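Local structure of glycerol-3-phosphate dehydrogenase [NAD(+)] (6IUY) at residues A[420-425]-A[444-449]; A[273-278]-A[438-443]. The protein probably interconverts dihydroxyacetone phosphate and sn-glycerol 3-phosphate with NAD(H) and, carrying a second, phosphatase-like domain, converts dihydroxyacetone phosphate directly to glycerol. All coordinates share one frame; numbering follows the deposited sequence.

Contact 1 of 2, residues A[420-425]-A[444-449]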
loop_
_atom_site.group_PDB
_atom_site.type_symbol
_atom_site.label_atom_id
_atom_site.label_comp_id
_atom_site.label_asym_id
_atom_site.label_seq_id
_atom_site.Cartn_x
_atom_site.Cartn_y
_atom_site.Cartn_z
ATOM N N GLU A 420 13.091 6.099 20.003
ATOM C CA GLU A 420 13.526 5.772 18.651
ATOM C C GLU A 420 12.472 6.278 17.665
ATOM O O GLU A 420 11.266 6.182 17.929
ATOM C CB GLU A 420 13.737 4.274 18.493
ATOM C CG GLU A 420 14.630 3.667 19.581
ATOM C CD GLU A 420 14.983 2.197 19.325
ATOM O OE1 GLU A 420 14.561 1.655 18.279
ATOM O OE2 GLU A 420 15.683 1.585 20.168
ATOM N N LEU A 421 12.921 6.812 16.532
ATOM C CA LEU A 421 12.014 7.463 15.589
ATOM C C LEU A 421 10.983 6.497 15.080
ATOM O O LEU A 421 11.310 5.390 14.659
ATOM C CB LEU A 421 12.774 8.064 14.401
ATOM C CG LEU A 421 13.698 9.261 14.653
ATOM C CD1 LEU A 421 13.579 10.278 13.515
ATOM C CD2 LEU A 421 13.426 9.928 15.981
ATOM N N SER A 422 9.728 6.928 15.108
ATOM C CA SER A 422 8.621 6.065 14.751
ATOM C C SER A 422 7.497 6.912 14.181
ATOM O O SER A 422 7.612 8.132 14.113
ATOM C CB SER A 422 8.148 5.275 15.971
ATOM O OG SER A 422 7.312 4.206 15.558
ATOM N N GLU A 423 6.415 6.279 13.751
ATOM C CA GLU A 423 5.318 7.028 13.151
ATOM C C GLU A 423 4.020 6.272 13.341
ATOM O O GLU A 423 4.014 5.072 13.630
ATOM C CB GLU A 423 5.586 7.324 11.653
ATOM C CG GLU A 423 5.979 6.129 10.810
ATOM C CD GLU A 423 6.341 6.476 9.343
ATOM O OE1 GLU A 423 7.169 7.381 9.096
ATOM O OE2 GLU A 423 5.814 5.802 8.429
ATOM N N ALA A 424 2.906 6.982 13.214
ATOM C CA ALA A 424 1.610 6.337 13.304
ATOM C C ALA A 424 0.577 7.121 12.533
ATOM O O ALA A 424 0.749 8.300 12.281
ATOM C CB ALA A 424 1.168 6.197 14.769
ATOM N N VAL A 425 -0.507 6.451 12.191
ATOM C CA VAL A 425 -1.684 7.092 11.626
ATOM C C VAL A 425 -2.670 7.403 12.750
ATOM O O VAL A 425 -2.894 6.557 13.614
ATOM C CB VAL A 425 -2.395 6.168 10.619
ATOM C CG1 VAL A 425 -3.857 6.549 10.499
ATOM C CG2 VAL A 425 -1.681 6.156 9.256
ATOM N N PRO A 444 8.592 14.798 18.661
ATOM C CA PRO A 444 9.617 14.889 17.610
ATOM C C PRO A 444 10.102 13.523 17.133
ATOM O O PRO A 444 10.669 13.445 16.049
ATOM C CB PRO A 444 10.750 15.657 18.286
ATOM C CG PRO A 444 10.086 16.411 19.390
ATOM C CD PRO A 444 8.983 15.520 19.876
ATOM N N TYR A 445 9.862 12.467 17.911
ATOM C CA TYR A 445 10.274 11.114 17.534
ATOM C C TYR A 445 9.064 10.248 17.176
ATOM O O TYR A 445 9.176 9.051 16.924
ATOM C CB TYR A 445 11.066 10.463 18.682
ATOM C CG TYR A 445 10.314 10.501 19.987
ATOM C CD1 TYR A 445 9.399 9.508 20.314
ATOM C CD2 TYR A 445 10.491 11.549 20.876
ATOM C CE1 TYR A 445 8.691 9.547 21.514
ATOM C CE2 TYR A 445 9.785 11.609 22.069
ATOM C CZ TYR A 445 8.884 10.606 22.384
ATOM O OH TYR A 445 8.182 10.666 23.576
ATOM N N PHE A 446 7.893 10.856 17.163
ATOM C CA PHE A 446 6.676 10.111 16.886
ATOM C C PHE A 446 5.804 10.951 15.943
ATOM O O PHE A 446 5.013 11.786 16.394
ATOM C CB PHE A 446 5.947 9.761 18.207
ATOM C CG PHE A 446 4.873 8.710 18.050
ATOM C CD1 PHE A 446 5.204 7.417 17.671
ATOM C CD2 PHE A 446 3.536 9.017 18.279
ATOM C CE1 PHE A 446 4.240 6.433 17.521
ATOM C CE2 PHE A 446 2.545 8.040 18.131
ATOM C CZ PHE A 446 2.906 6.738 17.739
ATOM N N ALA A 447 5.998 10.750 14.633
ATOM C CA ALA A 447 5.311 11.525 13.595
ATOM C C ALA A 447 3.913 11.011 13.336
ATOM O O ALA A 447 3.681 9.797 13.190
ATOM C CB ALA A 447 6.109 11.523 12.295
ATOM N N ILE A 448 2.975 11.947 13.255
ATOM C CA ILE A 448 1.573 11.594 13.079
ATOM C C ILE A 448 1.060 12.003 11.704
ATOM O O ILE A 448 1.369 13.087 11.209
ATOM C CB ILE A 448 0.705 12.242 14.163
ATOM C CG1 ILE A 448 1.013 11.609 15.525
ATOM C CG2 ILE A 448 -0.763 12.107 13.823
ATOM C CD1 ILE A 448 0.395 10.251 15.717
ATOM N N ASN A 449 0.273 11.116 11.108
ATOM C CA ASN A 449 -0.365 11.338 9.826
ATOM C C ASN A 449 -1.882 11.229 9.989
ATOM O O ASN A 449 -2.379 10.186 10.433
ATOM C CB ASN A 449 0.175 10.309 8.815
ATOM C CG ASN A 449 -0.479 10.405 7.456
ATOM O OD1 ASN A 449 -0.967 11.463 7.052
ATOM N ND2 ASN A 449 -0.485 9.287 6.729
#

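Contact 2 of 2, residues A[273-278]-A[438-443]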
loop_
_atom_site.group_PDB
_atom_site.type_symbol
_atom_site.label_atom_id
_atom_site.label_comp_id
_atom_site.label_asym_id
_atom_site.label_seq_id
_atom_site.Cartn_x
_atom_site.Cartn_y
_atom_site.Cartn_z
ATOM N N ARG A 273 3.303 8.351 28.225
ATOM C CA ARG A 273 4.559 9.082 28.375
ATOM C C ARG A 273 4.701 10.174 27.316
ATOM O O ARG A 273 5.214 11.277 27.595
ATOM C CB ARG A 273 5.742 8.123 28.288
ATOM C CG ARG A 273 7.089 8.820 28.240
ATOM C CD ARG A 273 8.268 7.863 28.202
ATOM N NE ARG A 273 9.493 8.564 28.615
ATOM C CZ ARG A 273 10.360 9.135 27.777
ATOM N NH1 ARG A 273 10.162 9.081 26.467
ATOM N NH2 ARG A 273 11.435 9.757 28.247
ATOM N N MET A 274 4.271 9.856 26.091
ATOM C CA MET A 274 4.315 10.809 24.984
ATOM C C MET A 274 3.239 11.870 25.158
ATOM O O MET A 274 3.480 13.051 24.979
ATOM C CB MET A 274 4.124 10.104 23.642
ATOM C CG MET A 274 5.155 9.008 23.333
ATOM S SD MET A 274 5.037 8.556 21.573
ATOM C CE MET A 274 3.643 7.446 21.530
ATOM N N VAL A 275 2.041 11.412 25.485
ATOM C CA VAL A 275 0.901 12.266 25.787
ATOM C C VAL A 275 1.192 13.223 26.948
ATOM O O VAL A 275 0.871 14.423 26.901
ATOM C CB VAL A 275 -0.290 11.381 26.095
ATOM C CG1 VAL A 275 -1.280 12.057 27.011
ATOM C CG2 VAL A 275 -0.896 10.891 24.781
ATOM N N ALA A 276 1.858 12.712 27.974
ATOM C CA ALA A 276 2.236 13.561 29.089
ATOM C C ALA A 276 3.254 14.631 28.675
ATOM O O ALA A 276 3.211 15.747 29.189
ATOM C CB ALA A 276 2.771 12.707 30.250
ATOM N N GLN A 277 4.169 14.312 27.758
ATOM C CA GLN A 277 5.141 15.315 27.287
ATOM C C GLN A 277 4.457 16.465 26.566
ATOM O O GLN A 277 4.860 17.612 26.730
ATOM C CB GLN A 277 6.189 14.701 26.353
ATOM C CG GLN A 277 7.144 13.762 27.052
ATOM C CD GLN A 277 8.044 13.024 26.097
ATOM O OE1 GLN A 277 7.751 12.901 24.893
ATOM N NE2 GLN A 277 9.156 12.513 26.629
ATOM N N SER A 278 3.434 16.150 25.767
ATOM C CA SER A 278 2.672 17.162 25.043
ATOM C C SER A 278 1.907 18.137 25.969
ATOM O O SER A 278 1.949 19.351 25.761
ATOM C CB SER A 278 1.698 16.485 24.084
ATOM O OG SER A 278 2.412 15.794 23.058
ATOM N N GLN A 438 -3.749 14.939 17.305
ATOM C CA GLN A 438 -2.420 15.102 16.738
ATOM C C GLN A 438 -1.551 15.934 17.647
ATOM O O GLN A 438 -0.372 15.611 17.857
ATOM C CB GLN A 438 -2.468 15.736 15.348
ATOM C CG GLN A 438 -1.077 15.911 14.734
ATOM C CD GLN A 438 -1.126 16.427 13.294
ATOM O OE1 GLN A 438 -2.106 17.044 12.872
ATOM N NE2 GLN A 438 -0.067 16.177 12.545
ATOM N N GLN A 439 -2.117 17.014 18.185
ATOM C CA GLN A 439 -1.385 17.856 19.126
ATOM C C GLN A 439 -1.033 17.042 20.377
ATOM O O GLN A 439 0.037 17.197 20.929
ATOM C CB GLN A 439 -2.190 19.119 19.497
ATOM C CG GLN A 439 -1.512 20.005 20.567
ATOM C CD GLN A 439 -2.236 21.349 20.801
ATOM O OE1 GLN A 439 -3.252 21.648 20.158
ATOM N NE2 GLN A 439 -1.709 22.154 21.724
ATOM N N LEU A 440 -1.918 16.143 20.792
ATOM C CA LEU A 440 -1.658 15.348 21.994
ATOM C C LEU A 440 -0.531 14.309 21.797
ATOM O O LEU A 440 0.407 14.232 22.603
ATOM C CB LEU A 440 -2.945 14.657 22.433
ATOM C CG LEU A 440 -3.038 14.132 23.862
ATOM C CD1 LEU A 440 -2.702 15.238 24.859
ATOM C CD2 LEU A 440 -4.433 13.567 24.103
ATOM N N PHE A 441 -0.607 13.542 20.710
ATOM C CA PHE A 441 0.300 12.414 20.482
ATOM C C PHE A 441 1.596 12.707 19.709
ATOM O O PHE A 441 2.605 12.031 19.916
ATOM C CB PHE A 441 -0.439 11.303 19.739
ATOM C CG PHE A 441 -1.323 10.463 20.614
ATOM C CD1 PHE A 441 -0.802 9.374 21.302
ATOM C CD2 PHE A 441 -2.681 10.734 20.721
ATOM C CE1 PHE A 441 -1.611 8.582 22.088
ATOM C CE2 PHE A 441 -3.504 9.945 21.511
ATOM C CZ PHE A 441 -2.972 8.870 22.196
ATOM N N GLN A 442 1.592 13.671 18.799
ATOM C CA GLN A 442 2.800 13.890 17.999
ATOM C C GLN A 442 3.969 14.440 18.813
ATOM O O GLN A 442 3.865 15.504 19.446
ATOM C CB GLN A 442 2.521 14.831 16.826
ATOM C CG GLN A 442 3.724 15.056 15.915
ATOM C CD GLN A 442 3.306 15.571 14.548
ATOM O OE1 GLN A 442 2.789 14.821 13.714
ATOM N NE2 GLN A 442 3.496 16.867 14.326
ATOM N N ARG A 443 5.088 13.720 18.763
ATOM C CA ARG A 443 6.337 14.133 19.394
ATOM C C ARG A 443 7.417 14.273 18.313
ATOM O O ARG A 443 7.186 13.920 17.164
ATOM C CB ARG A 443 6.759 13.114 20.462
ATOM C CG ARG A 443 5.613 12.622 21.356
ATOM C CD ARG A 443 5.147 13.737 22.242
ATOM N NE ARG A 443 6.296 14.505 22.703
ATOM C CZ ARG A 443 6.301 15.826 22.882
ATOM N NH1 ARG A 443 5.202 16.539 22.632
ATOM N NH2 ARG A 443 7.409 16.427 23.301
#

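Contact 1 of 2, residues A[420-425]-A[444-449]
The ring of F446 reaches from its own strand to the neighbouring one and sets its CZ 3.5 Å from CB of A424. That methyl lies oblique to the ring, whereas CB of S422 comes up at its edge, near the ring plane, 4.0 Å from CD1. With CG anti to the backbone N (chi1 -166°), the phenyl lies across the partner strand; small residues at S422 and A424 leave room for the ring to lie this close. CD1 of I448 lies on the same face, 4.2 Å from CB of A424. Near the start of the pair, CD2 of L421 packs 3.6 Å from CB of Y445, the two side chains crossing obliquely.

Beneath the side chains runs a parallel pairing in which S422 and A424 each give and take a bond. S422 N donates to Y445 O at 2.8 Å and A424 N to A447 O at 2.9 Å; A447 N and N449 N return bonds to S422 O and A424 O. CA-H...O contacts fill in between.

W267, an NAD-binding residue, and M274 belong to helix 266-282, which covers this face with I416 of helix 413-416. Replacing F446 by alanine is likely to take the ring from between A424 and helix 266-282 and open a gap beside W267 and M274. On the face of E423, S486 of the second subunit packs. Strands 422-427 and 446-451, joined through helix 431-441 as a beta-alpha-beta unit, end the mixed sheet of the dehydrogenase domain, with 446-451 outermost within the chain.

Contact 2 of 2, residues A[273-278]-A[438-443]
V275 lays its CG2 methyl over one face of the F441 ring, 3.8 Å from the centroid and 18° off the ring normal, a CH-pi contact. The same CG2 methyl of V275 lies 4.0 Å from CG of L440. A branched residue suits this place because both methyls are used: CG1 and CG2 both touch L440, and CG2, anti to the carbonyl carbon, also lies over the phenyl. All three residues are buried, and this is the closely packed, apolar part of the contact.

S278 marks the passage to polar chemistry. Its small side chain lets the backbones come near, and OG donates to L440 O at 2.6 Å, standing above the carbonyl plane. That carbonyl belongs to the last turn of helix 431-441, so the hydroxyl supplies a donor at the helix's C-terminal end. The same OG of S278 accepts from R443 NH1 at 2.9 Å.

The solvent side is that of Q277 and R443, both partly exposed. R443 is still well covered: it bends along its chain, bringing one face of the guanidinium over CB of Q277, and its CG packs 3.7 Å from CB of M274. The slack lies in the bond from R443 NE to Q277 OE1, 3.1 Å long but weak, with 128° at the hydrogen and the amide and guanidinium planes 64° apart; that oxygen is also hydrogen-bonded to Y445 OH.

E281 forms a salt bridge with NH1 of R443. The arginine's charge is thus probably balanced from helix 266-282 itself, while S278, donor to one partner and acceptor from another, ties both the helix end and the following loop to that helix.

Contacts 1 and 2 share the connection 422-451: contact 1 pairs its two strands, and contact 2 holds the end of the intervening helix against helix 266-282. Both are partly buried, but contact 1 reaches the second subunit, whereas no other chain touches contact 2. Regular backbone bonds dominate the sheet pairing; side chains carry the polar work between the helices. The two meet directly: besides the tie between Y445 and Q277, I448 N lies 2.9 Å from Q442 OE1, a probable hydrogen bond, and SD of M274 packs 3.5 Å from CG of F446. Through M274 on F446 helix 266-282 touches strand 446-451, while contact 2 joins it to helix 431-441.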